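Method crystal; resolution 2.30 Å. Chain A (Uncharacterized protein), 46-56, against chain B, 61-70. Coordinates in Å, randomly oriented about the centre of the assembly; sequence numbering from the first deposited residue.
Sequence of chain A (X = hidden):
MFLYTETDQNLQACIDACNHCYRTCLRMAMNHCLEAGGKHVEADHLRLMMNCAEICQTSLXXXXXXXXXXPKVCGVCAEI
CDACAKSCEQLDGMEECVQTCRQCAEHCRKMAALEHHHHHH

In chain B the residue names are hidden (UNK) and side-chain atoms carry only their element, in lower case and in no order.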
# COMPACT_ATOMS: atom_id res chain seq x y z
N LEU A 46 -6.97 12.71 12.62
CA LEU A 46 -6.30 11.43 12.40
C LEU A 46 -6.55 10.91 10.98
O LEU A 46 -5.60 10.49 10.32
CB LEU A 46 -6.75 10.41 13.45
CG LEU A 46 -5.71 9.32 13.72
CD1 LEU A 46 -4.44 9.95 14.30
CD2 LEU A 46 -6.28 8.31 14.69
N ARG A 47 -7.80 10.95 10.51
CA ARG A 47 -8.10 10.49 9.16
C ARG A 47 -7.20 11.21 8.18
O ARG A 47 -6.59 10.60 7.29
CB ARG A 47 -9.53 10.81 8.72
CG ARG A 47 -10.63 9.98 9.29
CD ARG A 47 -11.87 10.11 8.41
NE ARG A 47 -13.04 9.55 9.07
CZ ARG A 47 -13.84 10.23 9.89
NH1 ARG A 47 -13.59 11.51 10.14
NH2 ARG A 47 -14.86 9.63 10.47
N LEU A 48 -7.14 12.53 8.32
CA LEU A 48 -6.33 13.35 7.43
C LEU A 48 -4.88 12.90 7.49
O LEU A 48 -4.22 12.75 6.46
CB LEU A 48 -6.44 14.83 7.82
CG LEU A 48 -5.93 15.83 6.78
CD1 LEU A 48 -6.52 15.52 5.42
CD2 LEU A 48 -6.31 17.24 7.22
N MSE A 49 -4.39 12.66 8.70
CA MSE A 49 -3.03 12.22 8.90
C MSE A 49 -2.74 10.96 8.09
O MSE A 49 -1.75 10.88 7.37
CB MSE A 49 -2.78 11.96 10.37
CG MSE A 49 -1.36 12.19 10.77
SE MSE A 49 -0.94 14.08 10.79
CE MSE A 49 0.42 13.98 12.16
N MSE A 50 -3.63 9.97 8.22
CA MSE A 50 -3.47 8.71 7.50
C MSE A 50 -3.67 8.88 6.00
O MSE A 50 -2.98 8.24 5.20
CB MSE A 50 -4.45 7.66 8.04
CG MSE A 50 -4.18 7.24 9.49
SE MSE A 50 -2.36 6.62 9.77
CE MSE A 50 -2.41 5.06 8.62
N ASN A 51 -4.61 9.75 5.62
CA ASN A 51 -4.88 10.01 4.21
C ASN A 51 -3.63 10.61 3.59
O ASN A 51 -3.20 10.21 2.51
CB ASN A 51 -6.03 11.01 4.05
CG ASN A 51 -7.39 10.40 4.33
OD1 ASN A 51 -8.39 11.10 4.40
ND2 ASN A 51 -7.42 9.08 4.49
N CYS A 52 -3.04 11.58 4.28
CA CYS A 52 -1.84 12.23 3.80
C CYS A 52 -0.72 11.22 3.61
O CYS A 52 -0.03 11.24 2.59
CB CYS A 52 -1.41 13.33 4.77
SG CYS A 52 -0.02 14.33 4.19
N ALA A 53 -0.52 10.33 4.58
CA ALA A 53 0.54 9.32 4.45
C ALA A 53 0.28 8.42 3.24
O ALA A 53 1.20 8.08 2.50
CB ALA A 53 0.62 8.48 5.73
N GLU A 54 -0.99 8.06 3.06
CA GLU A 54 -1.43 7.22 1.95
C GLU A 54 -1.15 7.88 0.59
O GLU A 54 -0.46 7.31 -0.25
CB GLU A 54 -2.93 6.95 2.07
CG GLU A 54 -3.50 6.02 1.01
CD GLU A 54 -3.08 4.59 1.21
OE1 GLU A 54 -3.56 3.71 0.46
OE2 GLU A 54 -2.24 4.34 2.10
N ILE A 55 -1.70 9.07 0.38
CA ILE A 55 -1.50 9.77 -0.88
C ILE A 55 -0.02 10.03 -1.17
O ILE A 55 0.42 9.87 -2.30
CB ILE A 55 -2.30 11.12 -0.94
CG1 ILE A 55 -2.35 11.64 -2.38
CG2 ILE A 55 -1.63 12.17 -0.08
CD1 ILE A 55 -2.97 10.67 -3.39
N CYS A 56 0.77 10.39 -0.15
CA CYS A 56 2.20 10.63 -0.39
C CYS A 56 2.88 9.34 -0.85
O CYS A 56 3.74 9.36 -1.73
CB CYS A 56 2.88 11.16 0.86
SG CYS A 56 2.45 12.87 1.26
N UNK B 61 -9.11 2.81 -0.32
CA UNK B 61 -8.74 3.14 1.04
C UNK B 61 -9.29 4.49 1.49
O UNK B 61 -9.73 4.62 2.63
n UNK B 61 -5.34 1.54 1.17
o UNK B 61 -7.43 0.70 1.14
c UNK B 61 -7.22 3.10 1.21
c UNK B 61 -6.66 1.67 1.17
N UNK B 62 -9.27 5.48 0.62
CA UNK B 62 -9.80 6.79 0.99
C UNK B 62 -11.28 6.73 1.32
O UNK B 62 -11.72 7.32 2.30
c UNK B 62 -7.17 10.73 0.38
c UNK B 62 -5.88 8.70 0.35
c UNK B 62 -7.05 7.97 0.14
c UNK B 62 -5.94 10.08 0.47
c UNK B 62 -8.29 8.61 0.05
c UNK B 62 -9.54 7.81 -0.13
c UNK B 62 -8.34 9.99 0.17
N UNK B 63 -12.04 6.00 0.52
CA UNK B 63 -13.47 5.88 0.76
C UNK B 63 -13.76 5.00 1.97
O UNK B 63 -14.70 5.25 2.71
c UNK B 63 -16.86 5.63 -2.91
c UNK B 63 -14.17 5.32 -0.48
c UNK B 63 -14.28 6.32 -1.63
se UNK B 63 -14.96 5.53 -3.26
N UNK B 64 -12.95 3.98 2.18
CA UNK B 64 -13.16 3.12 3.34
C UNK B 64 -12.91 3.92 4.62
O UNK B 64 -13.63 3.75 5.59
c UNK B 64 -11.49 -0.16 2.19
c UNK B 64 -12.62 0.83 2.32
c UNK B 64 -12.22 1.92 3.31
c UNK B 64 -13.90 0.15 2.78
N UNK B 65 -11.92 4.80 4.58
CA UNK B 65 -11.56 5.60 5.74
C UNK B 65 -12.45 6.82 5.96
O UNK B 65 -12.27 7.54 6.93
o UNK B 65 -9.99 7.15 4.73
c UNK B 65 -10.10 6.05 5.63
N UNK B 66 -13.40 7.03 5.05
CA UNK B 66 -14.30 8.17 5.16
C UNK B 66 -13.62 9.50 4.90
O UNK B 66 -13.97 10.51 5.51
N UNK B 67 -12.65 9.51 3.99
CA UNK B 67 -11.93 10.74 3.68
C UNK B 67 -12.81 11.75 2.96
O UNK B 67 -13.70 11.37 2.20
o UNK B 67 -10.09 11.64 2.36
c UNK B 67 -10.72 10.44 2.79
N UNK B 68 -12.57 13.03 3.20
CA UNK B 68 -13.37 14.02 2.52
C UNK B 68 -12.69 14.34 1.19
O UNK B 68 -13.20 15.12 0.40
c UNK B 68 -13.52 15.27 3.38
n UNK B 68 -11.35 17.68 5.28
n UNK B 68 -10.00 19.48 4.80
c UNK B 68 -12.24 15.92 3.80
c UNK B 68 -11.04 18.71 4.50
n UNK B 68 -11.77 18.96 3.41
c UNK B 68 -12.47 16.77 5.03
N UNK B 69 -11.54 13.71 0.94
CA UNK B 69 -10.83 13.92 -0.30
C UNK B 69 -11.05 12.81 -1.34
O UNK B 69 -10.42 12.82 -2.39
c UNK B 69 -8.97 15.39 0.65
c UNK B 69 -8.42 17.83 1.93
c UNK B 69 -9.32 14.09 -0.04
c UNK B 69 -8.56 16.65 2.68
c UNK B 69 -8.83 16.56 -0.08
c UNK B 69 -8.84 15.44 2.03
c UNK B 69 -8.55 17.78 0.55
N UNK B 70 -11.95 11.88 -1.06
CA UNK B 70 -12.23 10.79 -1.99
C UNK B 70 -12.60 11.29 -3.39
O UNK B 70 -12.11 10.78 -4.39
c UNK B 70 -13.36 9.89 -1.47
o UNK B 70 -12.98 9.21 -0.29
O HOH W 1 -9.97 13.22 5.27

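Position 61 of chain B carries two carbons, the second bearing one oxygen and one nitrogen. The nitrogen lies 2.9 Å from A:Glu54 OE1. Four heavy atoms ending in an amide make this B:Asn61, whose ND2 donates a hydrogen bond to that carboxylate; its OD1 is satisfied elsewhere in the structure.

At position 62 one carbon leads to a six-carbon ring with no heteroatom. One ring carbon approaches A:Asn51 O to 3.4 Å and A:Ile55 CB to 4.0 Å. A:Asn51 CG lies over one face of the ring, while A:Glu54 CG meets its edge, so a flat, apolar side chain fits closely against this side of the chain A helix. This is B:Phe62, and the ring carbon nearest A:Asn51 O is its CZ.

Position 63 has two carbons, a selenium and a final carbon, unbranched. This is B:Met63, as selenomethionine, out of reach of the chain A stretch. Position 64, four carbons forked at the second, is B:Leu64, likewise buried and out of reach.

Position 65 has one carbon carrying one oxygen, and that oxygen lies 3.2 Å from A:Asn51 ND2. A hydroxymethyl side chain makes this B:Ser65. Its OG accepts from A:Asn51 ND2 and donates to B:Phe62 O at 3.0 Å, joining the partner chain to the helix end.

Position 66 has no side-chain atoms and a phi of 71°, a value that favours B:Gly66. It leaves the helix in a Schellman motif, and an ideal CB here would sit 3.4 Å from A:Arg47 NE, leaving little room.

Position 67 again has one carbon and one oxygen, the latter 2.7 Å from A:Asn51 OD1. It is B:Ser67, whose OG donates to that oxygen and accepts from the backbone N of position 69 at 2.9 Å.

Position 68 has three carbons, a nitrogen, and a carbon carrying two more nitrogens: the guanidinium of B:Arg68. It is exposed, and its side chain makes no contact with the chain A stretch.

Position 69 is one carbon and a six-carbon ring, with one ring carbon 3.6 Å from A:Leu48 CD1; this is B:Phe69, and that carbon is its CE1. Position 70, one carbon and one oxygen, is B:Ser70; its CB points away and it makes no contact.

The contact centres on A:Asn51. Its amide reads two serines in complementary senses, ND2 donating to B:Ser65 and OD1 accepting from B:Ser67, while a water donates to A:Asn51 OD1 at 2.8 Å. Apolar contacts to B:Phe62 and B:Phe69 accompany this polar centre, and the A:Glu54–B:Asn61 hydrogen bond adds a further polar tie.

Chain B (61-70) NFMLSGSRFS
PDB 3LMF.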